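Local coordinates for GCN5-related N-acetyltransferase (Arthrobacter sp., PDB 2R1I), which probably transfers an acetyl group from acetyl-CoA to a so far unidentified acceptor, as a putative N-acetyltransferase of the GNAT family, at residues Pro25-Pro30 with Asp69-Leu74; Thr35-Leu40 with Glu56-Leu61; Leu73-Pro78 with Ser116-Ala121; Leu82-Phe87 with Ile99-Tyr104; Val91-Pro96 with Gly131-Ile136. All coordinates share one frame; numbering follows the deposited sequence.

Contact 1. Residues Pro25-Pro30 with Asp69-Leu74; sequences PRRATP and DVVVLL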
# COMPACT_ATOMS: atom_id res chain seq x y z
N PRO A 25 -15.28 13.97 -12.07
CA PRO A 25 -15.48 13.65 -10.65
C PRO A 25 -15.09 14.78 -9.72
O PRO A 25 -14.29 15.62 -10.07
CB PRO A 25 -14.55 12.45 -10.42
CG PRO A 25 -14.49 11.80 -11.83
CD PRO A 25 -14.48 12.96 -12.77
N ARG A 26 -15.71 14.82 -8.56
CA ARG A 26 -15.40 15.85 -7.58
C ARG A 26 -14.87 15.17 -6.31
O ARG A 26 -15.21 14.04 -6.00
CB ARG A 26 -16.64 16.70 -7.25
CG ARG A 26 -17.69 15.99 -6.50
CD ARG A 26 -18.84 16.95 -6.21
NE ARG A 26 -19.86 16.31 -5.40
CZ ARG A 26 -19.84 16.24 -4.06
NH1 ARG A 26 -18.82 16.74 -3.34
NH2 ARG A 26 -20.84 15.63 -3.44
N ARG A 27 -14.04 15.89 -5.60
CA ARG A 27 -13.52 15.40 -4.33
C ARG A 27 -14.59 15.54 -3.26
O ARG A 27 -15.16 16.63 -3.07
CB ARG A 27 -12.28 16.19 -3.94
CG ARG A 27 -11.67 15.69 -2.64
CD ARG A 27 -10.32 16.18 -2.43
NE ARG A 27 -9.87 15.79 -1.11
CZ ARG A 27 -8.77 16.23 -0.53
NH1 ARG A 27 -7.98 17.07 -1.16
NH2 ARG A 27 -8.45 15.80 0.66
N ALA A 28 -14.83 14.43 -2.54
CA ALA A 28 -15.70 14.40 -1.36
C ALA A 28 -15.10 15.25 -0.23
O ALA A 28 -13.91 15.14 0.07
CB ALA A 28 -15.85 12.96 -0.85
N THR A 29 -15.93 16.09 0.36
CA THR A 29 -15.58 16.96 1.50
C THR A 29 -16.12 16.30 2.78
O THR A 29 -16.91 15.34 2.72
CB THR A 29 -16.26 18.32 1.36
OG1 THR A 29 -17.68 18.18 1.57
CG2 THR A 29 -15.97 18.94 0.03
N PRO A 30 -15.73 16.85 3.96
CA PRO A 30 -16.32 16.31 5.17
C PRO A 30 -17.86 16.29 5.17
O PRO A 30 -18.46 15.41 5.79
CB PRO A 30 -15.73 17.23 6.25
CG PRO A 30 -14.38 17.58 5.73
CD PRO A 30 -14.69 17.86 4.25
N ASP A 69 -4.78 12.09 3.71
CA ASP A 69 -4.19 10.73 3.63
C ASP A 69 -5.05 9.76 2.82
O ASP A 69 -4.54 8.84 2.17
CB ASP A 69 -3.94 10.19 5.02
CG ASP A 69 -3.14 11.13 5.88
OD1 ASP A 69 -2.08 11.59 5.39
OD2 ASP A 69 -3.59 11.38 7.02
N VAL A 70 -6.36 9.82 3.01
CA VAL A 70 -7.33 9.06 2.20
C VAL A 70 -8.22 10.11 1.57
O VAL A 70 -8.75 11.00 2.25
CB VAL A 70 -8.18 8.14 3.04
CG1 VAL A 70 -9.35 7.52 2.23
CG2 VAL A 70 -7.29 7.03 3.63
N VAL A 71 -8.32 10.02 0.24
CA VAL A 71 -9.09 10.98 -0.55
C VAL A 71 -10.15 10.17 -1.30
O VAL A 71 -9.90 9.06 -1.77
CB VAL A 71 -8.15 11.72 -1.56
CG1 VAL A 71 -9.03 12.51 -2.61
CG2 VAL A 71 -7.08 12.61 -0.82
N VAL A 72 -11.37 10.71 -1.35
CA VAL A 72 -12.50 10.04 -2.03
C VAL A 72 -12.98 10.97 -3.14
O VAL A 72 -13.16 12.18 -2.94
CB VAL A 72 -13.64 9.66 -1.09
CG1 VAL A 72 -14.87 9.16 -1.90
CG2 VAL A 72 -13.13 8.65 -0.02
N LEU A 73 -13.09 10.39 -4.34
CA LEU A 73 -13.65 11.08 -5.54
C LEU A 73 -15.03 10.51 -5.82
O LEU A 73 -15.24 9.27 -5.71
CB LEU A 73 -12.75 11.01 -6.78
CG LEU A 73 -11.32 11.55 -6.65
CD1 LEU A 73 -10.56 11.39 -7.95
CD2 LEU A 73 -11.33 12.99 -6.16
N LEU A 74 -15.98 11.39 -6.18
CA LEU A 74 -17.36 11.04 -6.46
C LEU A 74 -17.70 11.39 -7.92
O LEU A 74 -17.31 12.45 -8.40
CB LEU A 74 -18.32 11.81 -5.56
CG LEU A 74 -18.19 11.53 -4.06
CD1 LEU A 74 -19.02 12.50 -3.27
CD2 LEU A 74 -18.60 10.11 -3.78
O HOH W 1 -9.87 13.44 2.10
O HOH W 2 -11.68 13.42 -0.06
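Three backbone hydrogen bonds join Pro-25–Pro-30 to Asp-69–Leu-74. Arg-26 N meets Leu-74 O at 2.9 Å in the carbonyl plane, and Leu-74 N returns to Arg-26 O at 2.8 Å, close to the C=O axis: an antiparallel hydrogen-bonded pair. Ala-28 N gives the third, to Val-72 O (2.8 Å), from 27° above the carbonyl plane. Arg-27 and Leu-73 form the non-hydrogen-bonded pair. The short strand 26-27 thereby becomes an outer strand of the GNAT sheet, beside strand 70-75, with two helices in the chain between them.

Side-chain packing follows the alternation of the strands. Leu-74 CD1 covers one face of the Arg-26 guanidinium, 3.6 Å above its plane; Arg-26 is also salt-bridged to Asp-32. Ala-28 CB packs 4.0 Å from both Val-72 CB and Leu-74 CD1. On the opposite face of the sheet, with Leu-73, Arg-27 extends with CG anti to its backbone N and crosses Val-71 at about a right angle; Val-71 CG2 lies over its guanidinium, whose charge meets Glu-68.

Two waters lie at the edge of that group. One links Arg-27 NH2 to Val-70 O; the other accepts from Arg-27 NE and Val-72 N (3.0 Å) and is hydrogen-bonded to Ala-28 O.

Contact 2. Residues Thr35-Leu40 with Glu56-Leu61; sequences TVAQML and ELASRL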
# COMPACT_ATOMS: atom_id res chain seq x y z
N THR A 35 -22.99 10.49 2.86
CA THR A 35 -23.21 10.03 1.50
C THR A 35 -22.25 8.91 1.17
O THR A 35 -22.64 7.81 0.71
CB THR A 35 -23.05 11.21 0.51
OG1 THR A 35 -24.15 12.10 0.69
CG2 THR A 35 -23.02 10.78 -0.98
N VAL A 36 -20.99 9.16 1.45
CA VAL A 36 -19.90 8.21 1.15
C VAL A 36 -20.09 6.93 1.98
O VAL A 36 -19.94 5.82 1.46
CB VAL A 36 -18.51 8.82 1.36
CG1 VAL A 36 -17.43 7.75 1.17
CG2 VAL A 36 -18.27 9.96 0.34
N ALA A 37 -20.41 7.10 3.26
CA ALA A 37 -20.68 5.95 4.16
C ALA A 37 -21.74 5.03 3.58
O ALA A 37 -21.55 3.81 3.50
CB ALA A 37 -21.09 6.43 5.54
N GLN A 38 -22.83 5.61 3.12
CA GLN A 38 -23.95 4.85 2.55
C GLN A 38 -23.59 4.18 1.24
O GLN A 38 -23.93 3.00 1.01
CB GLN A 38 -25.15 5.75 2.34
CG GLN A 38 -26.43 5.03 2.00
CD GLN A 38 -26.95 4.15 3.14
OE1 GLN A 38 -27.24 4.63 4.25
NE2 GLN A 38 -27.06 2.85 2.88
N MSE A 39 -22.87 4.89 0.37
CA MSE A 39 -22.37 4.28 -0.85
C MSE A 39 -21.43 3.09 -0.60
O MSE A 39 -21.57 2.04 -1.27
CB MSE A 39 -21.69 5.30 -1.74
CG MSE A 39 -22.62 6.40 -2.17
SE MSE A 39 -21.62 7.71 -3.17
CE MSE A 39 -21.14 6.35 -4.64
N LEU A 40 -20.51 3.23 0.35
CA LEU A 40 -19.57 2.15 0.67
C LEU A 40 -20.31 0.94 1.22
O LEU A 40 -20.01 -0.22 0.88
CB LEU A 40 -18.55 2.60 1.69
CG LEU A 40 -17.46 3.57 1.23
CD1 LEU A 40 -16.60 4.03 2.37
CD2 LEU A 40 -16.59 2.93 0.09
N GLU A 56 -20.58 3.89 11.94
CA GLU A 56 -19.13 3.69 12.05
C GLU A 56 -18.37 4.29 10.86
O GLU A 56 -17.34 5.03 11.04
CB GLU A 56 -18.75 2.22 12.21
CG GLU A 56 -17.26 1.99 12.31
CD GLU A 56 -16.87 0.51 12.37
OE1 GLU A 56 -17.70 -0.28 12.83
OE2 GLU A 56 -15.72 0.16 11.88
N LEU A 57 -18.85 3.99 9.66
CA LEU A 57 -18.20 4.48 8.43
C LEU A 57 -18.26 6.00 8.37
O LEU A 57 -17.25 6.64 8.04
CB LEU A 57 -18.84 3.86 7.15
CG LEU A 57 -18.57 2.39 6.89
CD1 LEU A 57 -19.45 1.92 5.78
CD2 LEU A 57 -17.10 2.14 6.55
N ALA A 58 -19.43 6.56 8.62
CA ALA A 58 -19.61 8.03 8.60
C ALA A 58 -18.67 8.73 9.59
O ALA A 58 -18.11 9.73 9.27
CB ALA A 58 -21.04 8.43 8.85
N SER A 59 -18.56 8.18 10.80
CA SER A 59 -17.69 8.73 11.83
C SER A 59 -16.22 8.68 11.36
O SER A 59 -15.50 9.71 11.44
CB SER A 59 -17.86 7.96 13.15
OG SER A 59 -16.84 8.34 14.04
N ARG A 60 -15.80 7.53 10.82
CA ARG A 60 -14.45 7.41 10.30
C ARG A 60 -14.21 8.39 9.16
O ARG A 60 -13.19 9.07 9.08
CB ARG A 60 -14.14 6.00 9.83
CG ARG A 60 -12.73 5.80 9.44
CD ARG A 60 -12.22 4.49 9.97
NE ARG A 60 -12.99 3.38 9.46
CZ ARG A 60 -13.57 2.40 10.17
NH1 ARG A 60 -13.52 2.30 11.50
NH2 ARG A 60 -14.22 1.47 9.51
N LEU A 61 -15.18 8.48 8.26
CA LEU A 61 -15.04 9.36 7.12
C LEU A 61 -15.03 10.86 7.48
O LEU A 61 -14.39 11.64 6.79
CB LEU A 61 -16.13 9.08 6.11
CG LEU A 61 -15.89 7.81 5.29
CD1 LEU A 61 -17.24 7.38 4.81
CD2 LEU A 61 -14.86 7.99 4.16
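Leu-57 reaches from helix 54-64 to helix 33-47 with its CG anti to the carbonyl carbon (chi1 -72°). Its CB starts against Ala-37 CB at 3.8 Å. The near-extended second torsion (chi2 170°) then carries CD1 past that methyl to Ala-37 O, 3.6 Å away, and to the flank of Leu-40, whose CB lies 4.2 Å from the same CD1. One leucine thus packs along both backbone and side chain of the facing helix.

The two short helical segments cross with axes 8.2 Å apart and N-to-C directions 134° from each other. This spacing is close for helices, and the small residues Ala-37 and Ala-58 stand at the point of nearest CA approach: Ala-37 CB comes to 3.5 Å from Ala-58 N. These are the two helices that follow the first strand in the GNAT fold, and Val-36 also turns a methyl onto Val-72 and Leu-74 of the sheet.

One turn beyond Leu-57, Leu-61 presses CD1 against Ala-37 N (3.5 Å) and crosses Val-36 at about a right angle, with CD1 3.7 Å from Val-36 CG1; it meets Leu-40 tip to tip. Away from this apolar seam, Arg-60 grips Glu-56 OE2 end-on through NH1 and NH2, both at 3.1 Å, while its NE donates to Val-91 O of the second subunit.

Contact 3. Residues Leu73-Pro78 with Ser116-Ala121; sequences LLAGEP and SALLAA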
# COMPACT_ATOMS: atom_id res chain seq x y z
N LEU A 73 -13.09 10.39 -4.34
CA LEU A 73 -13.65 11.08 -5.54
C LEU A 73 -15.03 10.51 -5.82
O LEU A 73 -15.24 9.27 -5.71
CB LEU A 73 -12.75 11.01 -6.78
CG LEU A 73 -11.32 11.55 -6.65
CD1 LEU A 73 -10.56 11.39 -7.95
CD2 LEU A 73 -11.33 12.99 -6.16
N LEU A 74 -15.98 11.39 -6.18
CA LEU A 74 -17.36 11.04 -6.46
C LEU A 74 -17.70 11.39 -7.92
O LEU A 74 -17.31 12.45 -8.40
CB LEU A 74 -18.32 11.81 -5.56
CG LEU A 74 -18.19 11.53 -4.06
CD1 LEU A 74 -19.02 12.50 -3.27
CD2 LEU A 74 -18.60 10.11 -3.78
N ALA A 75 -18.40 10.47 -8.58
CA ALA A 75 -18.87 10.61 -9.97
C ALA A 75 -20.39 10.50 -9.98
O ALA A 75 -20.96 9.56 -9.40
CB ALA A 75 -18.28 9.52 -10.82
N GLY A 76 -21.03 11.45 -10.64
CA GLY A 76 -22.48 11.47 -10.80
C GLY A 76 -23.14 12.50 -9.91
O GLY A 76 -22.60 12.92 -8.91
N GLU A 77 -24.33 12.94 -10.31
CA GLU A 77 -25.13 13.76 -9.43
C GLU A 77 -26.58 13.30 -9.62
O GLU A 77 -27.19 13.56 -10.65
CB GLU A 77 -24.92 15.25 -9.73
CG GLU A 77 -25.60 16.19 -8.72
CD GLU A 77 -25.28 15.85 -7.27
OE1 GLU A 77 -24.07 15.77 -6.92
OE2 GLU A 77 -26.23 15.65 -6.47
N PRO A 78 -27.12 12.52 -8.66
CA PRO A 78 -26.46 12.15 -7.40
C PRO A 78 -25.26 11.22 -7.66
O PRO A 78 -25.20 10.56 -8.69
CB PRO A 78 -27.56 11.39 -6.66
CG PRO A 78 -28.39 10.80 -7.76
CD PRO A 78 -28.44 11.88 -8.80
N SER A 116 -13.99 4.56 -15.66
CA SER A 116 -12.92 5.10 -16.50
C SER A 116 -12.62 6.59 -16.18
O SER A 116 -11.46 6.99 -16.04
CB SER A 116 -13.25 4.88 -17.99
OG SER A 116 -12.14 5.19 -18.75
N ALA A 117 -13.66 7.37 -15.95
CA ALA A 117 -13.53 8.79 -15.52
C ALA A 117 -12.90 8.93 -14.12
O ALA A 117 -12.08 9.81 -13.85
CB ALA A 117 -14.96 9.47 -15.53
N LEU A 118 -13.32 8.06 -13.22
CA LEU A 118 -12.81 8.11 -11.85
C LEU A 118 -11.30 7.79 -11.84
O LEU A 118 -10.54 8.41 -11.08
CB LEU A 118 -13.61 7.15 -10.98
CG LEU A 118 -14.96 7.73 -10.50
CD1 LEU A 118 -15.90 6.64 -10.02
CD2 LEU A 118 -14.71 8.79 -9.37
N LEU A 119 -10.90 6.81 -12.66
CA LEU A 119 -9.48 6.43 -12.72
C LEU A 119 -8.62 7.59 -13.25
O LEU A 119 -7.56 7.91 -12.71
CB LEU A 119 -9.27 5.13 -13.52
CG LEU A 119 -7.79 4.72 -13.69
CD1 LEU A 119 -7.16 4.54 -12.27
CD2 LEU A 119 -7.63 3.48 -14.55
N ALA A 120 -9.08 8.23 -14.32
CA ALA A 120 -8.36 9.36 -14.88
C ALA A 120 -8.25 10.52 -13.89
O ALA A 120 -7.18 11.14 -13.75
CB ALA A 120 -9.04 9.78 -16.23
N ALA A 121 -9.33 10.82 -13.18
CA ALA A 121 -9.29 11.87 -12.17
C ALA A 121 -8.30 11.51 -11.03
O ALA A 121 -7.59 12.39 -10.52
CB ALA A 121 -10.71 12.12 -11.62
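Leu-118 O, on the residue that leads the contact from the helix, is held by a side chain: Ser-122 OG, one turn on, donates one hydrogen bond to it. The helix around it is regular, with Ala-121 N bonded to Ala-117 O at 3.0 Å and Ala-120 N to Ser-116 O at 3.2 Å. No hydrogen bond passes from one segment to the other, so the contact rests on apolar side chains. It is a helix-on-sheet packing of the GNAT fold: helix 109-128, which in this family follows the loop that binds the pyrophosphate of acetyl-CoA, lies against strand 70-75. The segment axes are 9.0 Å apart and run in nearly opposed directions, at 150°.

Leu-118 is the main contributor on the helix side, matched by Leu-73 on the strand. Its CB does not point straight at the strand, but CG, set anti to the carbonyl carbon (chi1 -81°), brings the branched end to it. There CG and CD1 both stand 3.8 Å from Ala-75 CB, so the branched end of the leucine sits broadside against that methyl, while CD2 reaches 3.9 Å from Leu-73 CB and lies 3.7 Å from Leu-73 O. Pro-25, Val-105 and Leu-103 also touch this leucine. An alanine here would remove CG and both methyls, and would probably loosen the fit of the helix against Leu-73 and Ala-75.

One helical turn further on, Ala-121 offers a second small surface to the sheet. Helix 109-128 also receives Leu-73 through Ser-122 and Leu-125. Leu-73 continues past Leu-118 along the helix, and its tip CD1 ends 3.7 Å from Ala-121 CB.

Contact 4. Residues Leu82-Phe87 with Ile99-Tyr104; sequences LAVLSF and ILDELY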
# COMPACT_ATOMS: atom_id res chain seq x y z
N LEU A 82 -17.63 5.90 -7.00
CA LEU A 82 -16.59 6.53 -6.22
C LEU A 82 -15.25 5.83 -6.37
O LEU A 82 -15.21 4.65 -6.77
CB LEU A 82 -17.01 6.61 -4.75
CG LEU A 82 -17.22 5.38 -3.89
CD1 LEU A 82 -15.92 4.66 -3.52
CD2 LEU A 82 -17.93 5.79 -2.58
N ALA A 83 -14.19 6.58 -6.08
CA ALA A 83 -12.84 6.06 -5.95
C ALA A 83 -12.28 6.47 -4.57
O ALA A 83 -12.55 7.59 -4.12
CB ALA A 83 -11.96 6.60 -7.04
N VAL A 84 -11.53 5.55 -3.95
CA VAL A 84 -10.83 5.76 -2.67
C VAL A 84 -9.35 5.61 -2.94
O VAL A 84 -8.91 4.53 -3.41
CB VAL A 84 -11.28 4.78 -1.56
CG1 VAL A 84 -10.59 5.11 -0.25
CG2 VAL A 84 -12.79 4.89 -1.36
N LEU A 85 -8.63 6.69 -2.64
CA LEU A 85 -7.16 6.78 -2.79
C LEU A 85 -6.51 6.92 -1.46
O LEU A 85 -6.93 7.74 -0.67
CB LEU A 85 -6.75 7.98 -3.62
CG LEU A 85 -7.14 7.92 -5.09
CD1 LEU A 85 -7.15 9.32 -5.74
CD2 LEU A 85 -6.16 7.01 -5.84
N SER A 86 -5.41 6.19 -1.21
CA SER A 86 -4.60 6.43 -0.03
C SER A 86 -3.20 6.84 -0.46
O SER A 86 -2.72 6.40 -1.48
CB SER A 86 -4.54 5.18 0.84
OG SER A 86 -3.93 4.08 0.21
N PHE A 87 -2.60 7.67 0.38
CA PHE A 87 -1.26 8.23 0.16
C PHE A 87 -0.36 7.88 1.31
O PHE A 87 -0.78 7.87 2.47
CB PHE A 87 -1.39 9.74 0.06
CG PHE A 87 -2.11 10.20 -1.17
CD1 PHE A 87 -3.49 10.26 -1.20
CD2 PHE A 87 -1.39 10.51 -2.30
CE1 PHE A 87 -4.13 10.64 -2.39
CE2 PHE A 87 -1.99 10.89 -3.46
CZ PHE A 87 -3.38 10.97 -3.51
N ILE A 99 -2.30 4.40 -3.50
CA ILE A 99 -3.03 3.17 -3.82
C ILE A 99 -4.45 3.55 -4.18
O ILE A 99 -5.10 4.37 -3.48
CB ILE A 99 -3.02 2.12 -2.67
CG1 ILE A 99 -1.58 1.71 -2.25
CG2 ILE A 99 -3.82 0.85 -2.99
CD1 ILE A 99 -1.53 1.03 -0.85
N LEU A 100 -4.93 2.94 -5.26
CA LEU A 100 -6.37 2.90 -5.55
C LEU A 100 -7.03 1.83 -4.67
O LEU A 100 -7.14 0.66 -5.04
CB LEU A 100 -6.60 2.64 -7.03
CG LEU A 100 -8.07 2.75 -7.50
CD1 LEU A 100 -8.57 4.20 -7.31
CD2 LEU A 100 -8.24 2.32 -8.98
N ASP A 101 -7.40 2.24 -3.44
CA ASP A 101 -7.96 1.36 -2.41
C ASP A 101 -9.26 0.72 -2.91
O ASP A 101 -9.55 -0.44 -2.66
CB ASP A 101 -8.29 2.16 -1.13
CG ASP A 101 -7.08 2.64 -0.34
OD1 ASP A 101 -5.92 2.43 -0.73
OD2 ASP A 101 -7.33 3.30 0.71
N GLU A 102 -10.09 1.53 -3.56
CA GLU A 102 -11.37 1.07 -4.07
C GLU A 102 -11.73 1.85 -5.31
O GLU A 102 -11.49 3.05 -5.42
CB GLU A 102 -12.54 1.18 -3.06
CG GLU A 102 -12.33 0.62 -1.65
CD GLU A 102 -12.23 -0.88 -1.55
OE1 GLU A 102 -12.53 -1.61 -2.53
OE2 GLU A 102 -11.80 -1.35 -0.48
N LEU A 103 -12.40 1.17 -6.24
CA LEU A 103 -13.04 1.84 -7.34
C LEU A 103 -14.41 1.14 -7.47
O LEU A 103 -14.50 -0.01 -7.91
CB LEU A 103 -12.20 1.72 -8.61
CG LEU A 103 -12.83 2.26 -9.92
CD1 LEU A 103 -13.15 3.73 -9.85
CD2 LEU A 103 -11.91 1.96 -11.12
N TYR A 104 -15.46 1.81 -7.04
CA TYR A 104 -16.79 1.24 -6.94
C TYR A 104 -17.72 1.87 -7.97
O TYR A 104 -18.05 3.05 -7.88
CB TYR A 104 -17.35 1.48 -5.56
CG TYR A 104 -16.89 0.55 -4.46
CD1 TYR A 104 -16.24 -0.65 -4.71
CD2 TYR A 104 -17.20 0.84 -3.15
CE1 TYR A 104 -15.88 -1.49 -3.67
CE2 TYR A 104 -16.85 0.00 -2.12
CZ TYR A 104 -16.19 -1.15 -2.37
OH TYR A 104 -15.86 -1.98 -1.32
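A classic beta bulge interrupts the antiparallel hairpin of strands 81-88 and 97-104 in the middle of the GNAT sheet; in this family a bulge in the corresponding strand lies near the acetyl-CoA site. Asp-101 and Glu-102 both face Val-84. Val-84 O accepts a straight bond from Glu-102 N (3.2 Å, 162°), on a lone pair, and a weak, bent one from Asp-101 N (2.7 Å, 119°). Regular pairing flanks this step: Leu-82 with Tyr-104 and Ser-86 with Ile-99 each exchange two backbone bonds.

The extra residue directs its carboxylate across to the neighbouring strand. Ser-86 OG, held between its backbone N and carbonyl carbon (chi1 62°), donates to the syn lone pair of Asp-101 OD1 at 2.8 Å. The Val-84 and Asp-101 side chains cross at about a right angle, with Val-84 CG1 3.8 Å from Asp-101 CB. An alanine in place of Asp-101 would remove this acceptor, and would probably leave the Ser-86 hydroxyl less firmly oriented.

Further along, Glu-102 CB sits over the centre of the Tyr-104 ring, 4.2 Å above its plane, while Glu-102 OE2 accepts from Trp-92 NE1 of the second subunit. Leu-82 lies beside Tyr-104, pointing the same way. Asp-101 OD1 receives the serine proton on its syn side, which is consistent with an ionised carboxylate and would probably help to stabilise it.

Contact 5. Residues Val91-Pro96 with Gly131-Ile136; sequences VWYPGP and GALLEI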
# COMPACT_ATOMS: atom_id res chain seq x y z
N VAL A 91 10.65 5.49 0.95
CA VAL A 91 12.05 5.89 0.98
C VAL A 91 12.65 6.19 -0.39
O VAL A 91 13.65 6.86 -0.46
CB VAL A 91 12.95 4.85 1.71
CG1 VAL A 91 12.44 4.58 3.09
CG2 VAL A 91 13.05 3.52 0.96
N TRP A 92 12.02 5.72 -1.48
CA TRP A 92 12.63 5.83 -2.81
C TRP A 92 12.13 7.01 -3.64
O TRP A 92 12.64 7.22 -4.76
CB TRP A 92 12.42 4.52 -3.61
CG TRP A 92 12.93 3.29 -2.90
CD1 TRP A 92 12.17 2.29 -2.46
CD2 TRP A 92 14.29 2.93 -2.60
NE1 TRP A 92 12.94 1.34 -1.88
CE2 TRP A 92 14.24 1.68 -1.95
CE3 TRP A 92 15.54 3.51 -2.84
CZ2 TRP A 92 15.39 1.01 -1.50
CZ3 TRP A 92 16.69 2.85 -2.39
CH2 TRP A 92 16.59 1.62 -1.72
N TYR A 93 11.13 7.75 -3.16
CA TYR A 93 10.49 8.79 -3.96
C TYR A 93 10.42 10.06 -3.09
O TYR A 93 10.26 9.98 -1.87
CB TYR A 93 9.05 8.41 -4.31
CG TYR A 93 8.90 7.24 -5.26
CD1 TYR A 93 8.78 5.93 -4.78
CD2 TYR A 93 8.81 7.48 -6.64
CE1 TYR A 93 8.65 4.87 -5.65
CE2 TYR A 93 8.65 6.43 -7.53
CZ TYR A 93 8.59 5.12 -7.03
OH TYR A 93 8.44 4.10 -7.95
N PRO A 94 10.52 11.24 -3.74
CA PRO A 94 10.29 12.47 -3.02
C PRO A 94 8.87 12.74 -2.70
O PRO A 94 8.60 13.38 -1.70
CB PRO A 94 10.82 13.54 -3.97
CG PRO A 94 10.73 12.94 -5.33
CD PRO A 94 10.96 11.45 -5.11
N GLY A 95 7.97 12.26 -3.54
CA GLY A 95 6.54 12.41 -3.27
C GLY A 95 5.88 11.14 -2.75
O GLY A 95 6.54 10.13 -2.59
N PRO A 96 4.59 11.22 -2.48
CA PRO A 96 3.87 10.06 -1.93
C PRO A 96 3.72 8.95 -3.01
O PRO A 96 3.81 9.21 -4.22
CB PRO A 96 2.49 10.62 -1.59
CG PRO A 96 2.32 11.70 -2.57
CD PRO A 96 3.68 12.34 -2.72
N GLY A 131 3.00 12.78 -6.67
CA GLY A 131 3.17 11.34 -6.81
C GLY A 131 3.44 10.87 -8.23
O GLY A 131 2.97 11.46 -9.24
N ALA A 132 4.27 9.84 -8.32
CA ALA A 132 4.71 9.26 -9.58
C ALA A 132 4.35 7.78 -9.69
O ALA A 132 4.75 7.14 -10.63
CB ALA A 132 6.24 9.45 -9.76
N LEU A 133 3.57 7.26 -8.73
CA LEU A 133 3.20 5.87 -8.75
C LEU A 133 1.84 5.67 -8.12
O LEU A 133 1.56 6.18 -6.99
CB LEU A 133 4.21 5.03 -7.99
CG LEU A 133 4.13 3.51 -8.03
CD1 LEU A 133 4.36 3.07 -9.45
CD2 LEU A 133 5.17 2.91 -7.09
N LEU A 134 0.99 4.97 -8.88
CA LEU A 134 -0.33 4.51 -8.40
C LEU A 134 -0.41 2.98 -8.44
O LEU A 134 -0.14 2.36 -9.51
CB LEU A 134 -1.43 5.13 -9.26
CG LEU A 134 -2.89 4.82 -8.86
CD1 LEU A 134 -3.15 5.21 -7.42
CD2 LEU A 134 -3.85 5.54 -9.88
N GLU A 135 -0.75 2.39 -7.31
CA GLU A 135 -0.77 0.94 -7.14
C GLU A 135 -2.19 0.44 -6.94
O GLU A 135 -3.06 1.20 -6.48
CB GLU A 135 0.07 0.51 -5.94
CG GLU A 135 1.50 1.00 -5.95
CD GLU A 135 2.28 0.69 -4.68
OE1 GLU A 135 1.72 0.81 -3.55
OE2 GLU A 135 3.47 0.40 -4.83
N ILE A 136 -2.41 -0.84 -7.29
CA ILE A 136 -3.67 -1.51 -7.01
C ILE A 136 -3.36 -2.95 -6.68
O ILE A 136 -2.42 -3.54 -7.22
CB ILE A 136 -4.61 -1.56 -8.22
CG1 ILE A 136 -4.54 -0.33 -9.09
CG2 ILE A 136 -6.09 -1.73 -7.79
CD1 ILE A 136 -5.34 -0.55 -10.42
O HOH W 3 5.87 8.97 -6.10
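Tyr-93 and Leu-133 meet at about a right angle, the tyrosine arriving from the loop between strands 81-88 and 97-104 and the leucine from the start of strand 133-139. Tyr-93 CG is anti to the carbonyl carbon (chi1 -68°), which directs the long axis of the ring, and so its hydroxyl, toward strand 133-139; the second torsion (chi2 91°) sets only the rotation of the ring plane. Leu-133, with CG anti to its backbone N (chi1 -172°), runs across the tyrosine and puts CD2 3.6 Å from Tyr-93 OH and 4.1 Å from Tyr-93 CZ. The Ala-132 methyl adds a looser touch, its CB 4.5 Å from Tyr-93 CE2.

Beyond the ring, backbone replaces side chain. Pro-96 O lies 3.4 Å from Gly-131 CA, and a beta carbon built on Gly-131 would come tight against that oxygen, so the glycine suits this close passage. A water links the two backbones: it donates to Pro-96 O at 2.8 Å and accepts from Ala-132 N at 2.9 Å.

Strand 133-139 is the outermost strand of the sheet within this chain, parallel to strand 97-104, and Leu-133 to Ile-136 pair antiparallel with a strand of the second subunit, which continues the sheet across the dimer. Glu-135 OE1 is salt-bridged to Arg-88, and OE2 is hydrogen-bonded to Tyr-167 OH of the second subunit. Between the two segments themselves, Pro-96 O and Ala-132 N are joined through one water instead of directly, so the polar link depends on that water while the side chains meet by apolar contact.

From the N terminus, contact 1 closes the first long loop by pairing strand 26-27 with strand 70-75; the two intervening helices pack on each other in contact 2, which lies wholly within that loop. Contact 3 begins on Leu-73 and Leu-74, where contact 1 ends, and closes a second loop by bringing helix 109-128 back onto strand 70-75. Contact 4, the hairpin of strands 81-88 and 97-104, is enclosed by it. Contact 5 starts in the hairpin's connecting loop and ends on strand 133-139, so its segments alternate with those of contacts 3 and 4. Helix 33-47 of contact 2 and helix 109-128 of contact 3 cover opposite faces of the sheet, through Val-36 on Leu-74 and Leu-118 on Leu-73.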